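Local coordinates for 4-hydroxy-3-methylbut-2-enyl diphosphate reductase, apicoplast (Plasmodium falciparum, PDB 4N7B), which reduces (E)-4-hydroxy-3-methylbut-2-enyl diphosphate to isopentenyl and dimethylallyl diphosphate at an iron-sulfur cluster, ending the MEP pathway of isoprenoid precursor synthesis, at residues S235-T240 and H256-N261. Residues are numbered along the deposited sequence; the frame is centred on the assembly and turned at random. Where two conformers were deposited one is given.
Sequences SRAIET and HKIVHN. With SO4 (sulfate ion), chain C.
Ile-258 and Val-259, in the loop between strand 252-255 and helix 262-271, both turn toward Ala-237, whose methyl lies on the face of helix 232-247 that meets the loop. The terminal CD1 of Ile-258 does most of the touching: it ends against the CB of Ala-237, at a modelled spacing too short to be trusted, and lies 4.1 Å from the backbone N of Ile-238. From Val-259 the CG1 branch reaches the same methyl more distantly, 4.3 Å from Ala-237 CB. Val-241 and Leu-268 also touch Ile-258, while Val-234 and Val-264 pack on Val-259, joining two helices through a buried aliphatic core.

On the other side of the loop the character changes to polar and partly exposed. His-260 is the centre of an inverse gamma turn, and with CG anti to its carbonyl carbon (chi1 -75°) its imidazole sits on the sulfate side, away from the helix. Its ND1 donates to O3 of the sulfate at 2.8 Å, with an N-H...O angle of 161° and the oxygen near the ring plane. In the modelled conformer of His-256, NE2 lies 3.2 Å from His-260 NE2, a pairing left doubtful by a second conformer. The ring of His-293 stacks on His-260.

His-343 and the backbone nitrogens of Ser-442 and Asn-443 also bind the sulfate. As in related enzymes, these residues and His-260 probably bind the substrate, so the ion may mark a diphosphate subsite: the loop presents an apolar side to the helix and an anion-binding imidazole to the active site.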
ATOM      1  N   SER A 235       0.378 -10.025   1.982  1.00 26.36           N
ATOM      2  CA  SER A 235       0.239 -11.488   2.089  1.00 28.81           C
ATOM      3  C   SER A 235      -0.404 -11.844   3.431  1.00 29.57           C
ATOM      4  O   SER A 235      -1.280 -12.695   3.495  1.00 27.89           O
ATOM      5  CB  SER A 235       1.572 -12.215   1.892  1.00 26.15           C
ATOM      6  OG  SER A 235       2.538 -11.749   2.812  1.00 30.49           O
ATOM      7  N   ARG A 236      -0.002 -11.156   4.494  1.00 31.48           N
ATOM      8  CA  ARG A 236      -0.628 -11.339   5.800  1.00 31.66           C
ATOM      9  C   ARG A 236      -2.131 -11.053   5.790  1.00 35.26           C
ATOM     10  O   ARG A 236      -2.929 -11.771   6.389  1.00 31.36           O
ATOM     11  CB  ARG A 236       0.052 -10.427   6.805  1.00 30.13           C
ATOM     12  CG  ARG A 236      -0.529 -10.452   8.203  1.00 30.15           C
ATOM     13  CD  ARG A 236       0.377  -9.619   9.107  1.00 35.08           C
ATOM     14  NE  ARG A 236      -0.115  -9.470  10.477  1.00 33.37           N
ATOM     15  CZ  ARG A 236      -0.890  -8.474  10.905  1.00 36.31           C
ATOM     16  NH1 ARG A 236      -1.314  -7.544  10.061  1.00 35.69           N
ATOM     17  NH2 ARG A 236      -1.254  -8.414  12.184  1.00 38.95           N
ATOM     18  N   ALA A 237      -2.521  -9.988   5.115  1.00 32.25           N
ATOM     19  CA  ALA A 237      -3.913  -9.594   5.106  1.00 29.77           C
ATOM     20  C   ALA A 237      -4.743 -10.624   4.330  1.00 31.77           C
ATOM     21  O   ALA A 237      -5.826 -11.027   4.759  1.00 36.74           O
ATOM     22  CB  ALA A 237      -4.041  -8.208   4.501  1.00 30.10           C
ATOM     23  N   ILE A 238      -4.227 -11.072   3.194  1.00 32.13           N
ATOM     24  CA  ILE A 238      -4.925 -12.085   2.409  1.00 35.14           C
ATOM     25  C   ILE A 238      -5.063 -13.375   3.205  1.00 37.23           C
ATOM     26  O   ILE A 238      -6.153 -13.926   3.322  1.00 37.90           O
ATOM     27  CB  ILE A 238      -4.198 -12.372   1.089  1.00 36.48           C
ATOM     28  CG1 ILE A 238      -4.151 -11.095   0.235  1.00 38.48           C
ATOM     29  CG2 ILE A 238      -4.903 -13.476   0.326  1.00 37.80           C
ATOM     30  CD1 ILE A 238      -3.346 -11.214  -1.046  1.00 36.98           C
ATOM     31  N   GLU A 239      -3.962 -13.854   3.769  1.00 35.60           N
ATOM     32  CA  GLU A 239      -3.998 -15.095   4.534  1.00 36.51           C
ATOM     33  C   GLU A 239      -4.996 -14.961   5.694  1.00 43.06           C
ATOM     34  O   GLU A 239      -5.702 -15.905   6.028  1.00 41.99           O
ATOM     35  CB  GLU A 239      -2.592 -15.445   5.034  1.00 38.13           C
ATOM     36  CG  GLU A 239      -2.498 -16.800   5.765  1.00 53.30           C
ATOM     37  CD  GLU A 239      -1.057 -17.195   6.126  1.00 61.58           C
ATOM     38  OE1 GLU A 239      -0.860 -18.296   6.695  1.00 57.48           O
ATOM     39  OE2 GLU A 239      -0.122 -16.404   5.842  1.00 63.57           O
ATOM     40  N   THR A 240      -5.081 -13.772   6.284  1.00 37.45           N
ATOM     41  CA  THR A 240      -6.019 -13.551   7.384  1.00 33.11           C
ATOM     42  C   THR A 240      -7.439 -13.848   6.923  1.00 36.47           C
ATOM     43  O   THR A 240      -8.198 -14.511   7.624  1.00 38.83           O
ATOM     44  CB  THR A 240      -5.968 -12.114   7.916  1.00 37.04           C
ATOM     45  OG1 THR A 240      -4.741 -11.903   8.626  1.00 37.94           O
ATOM     46  CG2 THR A 240      -7.140 -11.854   8.850  1.00 40.64           C
ATOM     47  N   HIS A 256     -13.745  -2.403   4.180  0.53 44.39           N
ATOM     48  CA  HIS A 256     -13.037  -1.969   2.970  0.53 45.52           C
ATOM     49  C   HIS A 256     -12.340  -3.123   2.265  0.53 42.78           C
ATOM     50  O   HIS A 256     -12.157  -4.200   2.837  0.53 45.70           O
ATOM     51  CB  HIS A 256     -12.041  -0.830   3.227  0.53 48.33           C
ATOM     52  CG  HIS A 256     -11.622  -0.123   1.971  0.53 58.29           C
ATOM     53  ND1 HIS A 256     -12.430   0.801   1.340  0.53 59.27           N
ATOM     54  CD2 HIS A 256     -10.511  -0.230   1.205  0.53 55.98           C
ATOM     55  CE1 HIS A 256     -11.825   1.244   0.254  0.53 51.17           C
ATOM     56  NE2 HIS A 256     -10.660   0.635   0.149  0.53 48.53           N
ATOM     57  N   LYS A 257     -11.962  -2.892   1.012  1.00 45.44           N
ATOM     58  CA  LYS A 257     -11.266  -3.902   0.233  1.00 46.21           C
ATOM     59  C   LYS A 257      -9.984  -4.277   0.972  1.00 44.02           C
ATOM     60  O   LYS A 257      -9.254  -3.420   1.453  1.00 37.52           O
ATOM     61  CB  LYS A 257     -10.998  -3.395  -1.177  1.00 43.61           C
ATOM     62  CG  LYS A 257     -12.293  -3.205  -1.961  1.00 52.16           C
ATOM     63  CD  LYS A 257     -12.029  -2.771  -3.388  1.00 63.26           C
ATOM     64  CE  LYS A 257     -13.293  -2.868  -4.251  1.00 68.79           C
ATOM     65  NZ  LYS A 257     -13.701  -4.282  -4.536  1.00 74.65           N
ATOM     66  N   ILE A 258      -9.744  -5.570   1.100  1.00 37.58           N
ATOM     67  CA  ILE A 258      -8.680  -6.068   1.966  1.00 41.35           C
ATOM     68  C   ILE A 258      -7.299  -5.588   1.515  1.00 36.26           C
ATOM     69  O   ILE A 258      -6.441  -5.290   2.340  1.00 34.09           O
ATOM     70  CB  ILE A 258      -8.753  -7.603   2.043  1.00 40.64           C
ATOM     71  CG1 ILE A 258      -8.455  -8.074   3.467  1.00 41.79           C
ATOM     72  CG2 ILE A 258      -7.887  -8.238   0.984  1.00 44.65           C
ATOM     73  CD1 ILE A 258      -7.059  -8.166   3.776  1.00 40.54           C
ATOM     74  N   VAL A 259      -7.101  -5.521   0.200  1.00 35.91           N
ATOM     75  CA  VAL A 259      -5.956  -4.846  -0.400  1.00 29.86           C
ATOM     76  C   VAL A 259      -6.470  -4.227  -1.700  1.00 39.20           C
ATOM     77  O   VAL A 259      -7.523  -4.621  -2.213  1.00 38.36           O
ATOM     78  CB  VAL A 259      -4.772  -5.805  -0.690  1.00 35.22           C
ATOM     79  CG1 VAL A 259      -4.331  -6.522   0.577  1.00 33.16           C
ATOM     80  CG2 VAL A 259      -5.147  -6.822  -1.729  1.00 29.35           C
ATOM     81  N   HIS A 260      -5.747  -3.254  -2.239  1.00 32.13           N
ATOM     82  CA  HIS A 260      -6.228  -2.540  -3.416  1.00 35.64           C
ATOM     83  C   HIS A 260      -5.823  -3.276  -4.679  1.00 36.55           C
ATOM     84  O   HIS A 260      -4.969  -2.817  -5.438  1.00 34.62           O
ATOM     85  CB  HIS A 260      -5.696  -1.113  -3.438  1.00 32.90           C
ATOM     86  CG  HIS A 260      -6.371  -0.194  -2.465  1.00 32.57           C
ATOM     87  ND1 HIS A 260      -5.750   0.922  -1.954  1.00 36.79           N
ATOM     88  CD2 HIS A 260      -7.607  -0.223  -1.903  1.00 34.38           C
ATOM     89  CE1 HIS A 260      -6.570   1.549  -1.125  1.00 34.70           C
ATOM     90  NE2 HIS A 260      -7.700   0.869  -1.076  1.00 35.85           N
ATOM     91  N   ASN A 261      -6.433  -4.438  -4.881  1.00 31.51           N
ATOM     92  CA  ASN A 261      -6.282  -5.171  -6.122  1.00 31.11           C
ATOM     93  C   ASN A 261      -7.563  -5.952  -6.416  1.00 36.81           C
ATOM     94  O   ASN A 261      -7.963  -6.815  -5.631  1.00 34.88           O
ATOM     95  CB  ASN A 261      -5.092  -6.114  -6.049  1.00 31.26           C
ATOM     96  CG  ASN A 261      -4.856  -6.836  -7.358  1.00 33.99           C
ATOM     97  OD1 ASN A 261      -5.494  -7.853  -7.647  1.00 31.82           O
ATOM     98  ND2 ASN A 261      -3.941  -6.313  -8.165  1.00 31.32           N
TER
HETATM   99  S   SO4 C 402      -2.262   1.290  -1.590  1.00 38.77           S
HETATM  100  O1  SO4 C 402      -2.334   1.468  -0.147  1.00 39.35           O
HETATM  101  O2  SO4 C 402      -2.588  -0.096  -1.940  1.00 37.69           O
HETATM  102  O3  SO4 C 402      -3.239   2.201  -2.181  1.00 38.74           O
HETATM  103  O4  SO4 C 402      -0.933   1.617  -2.138  1.00 27.95           O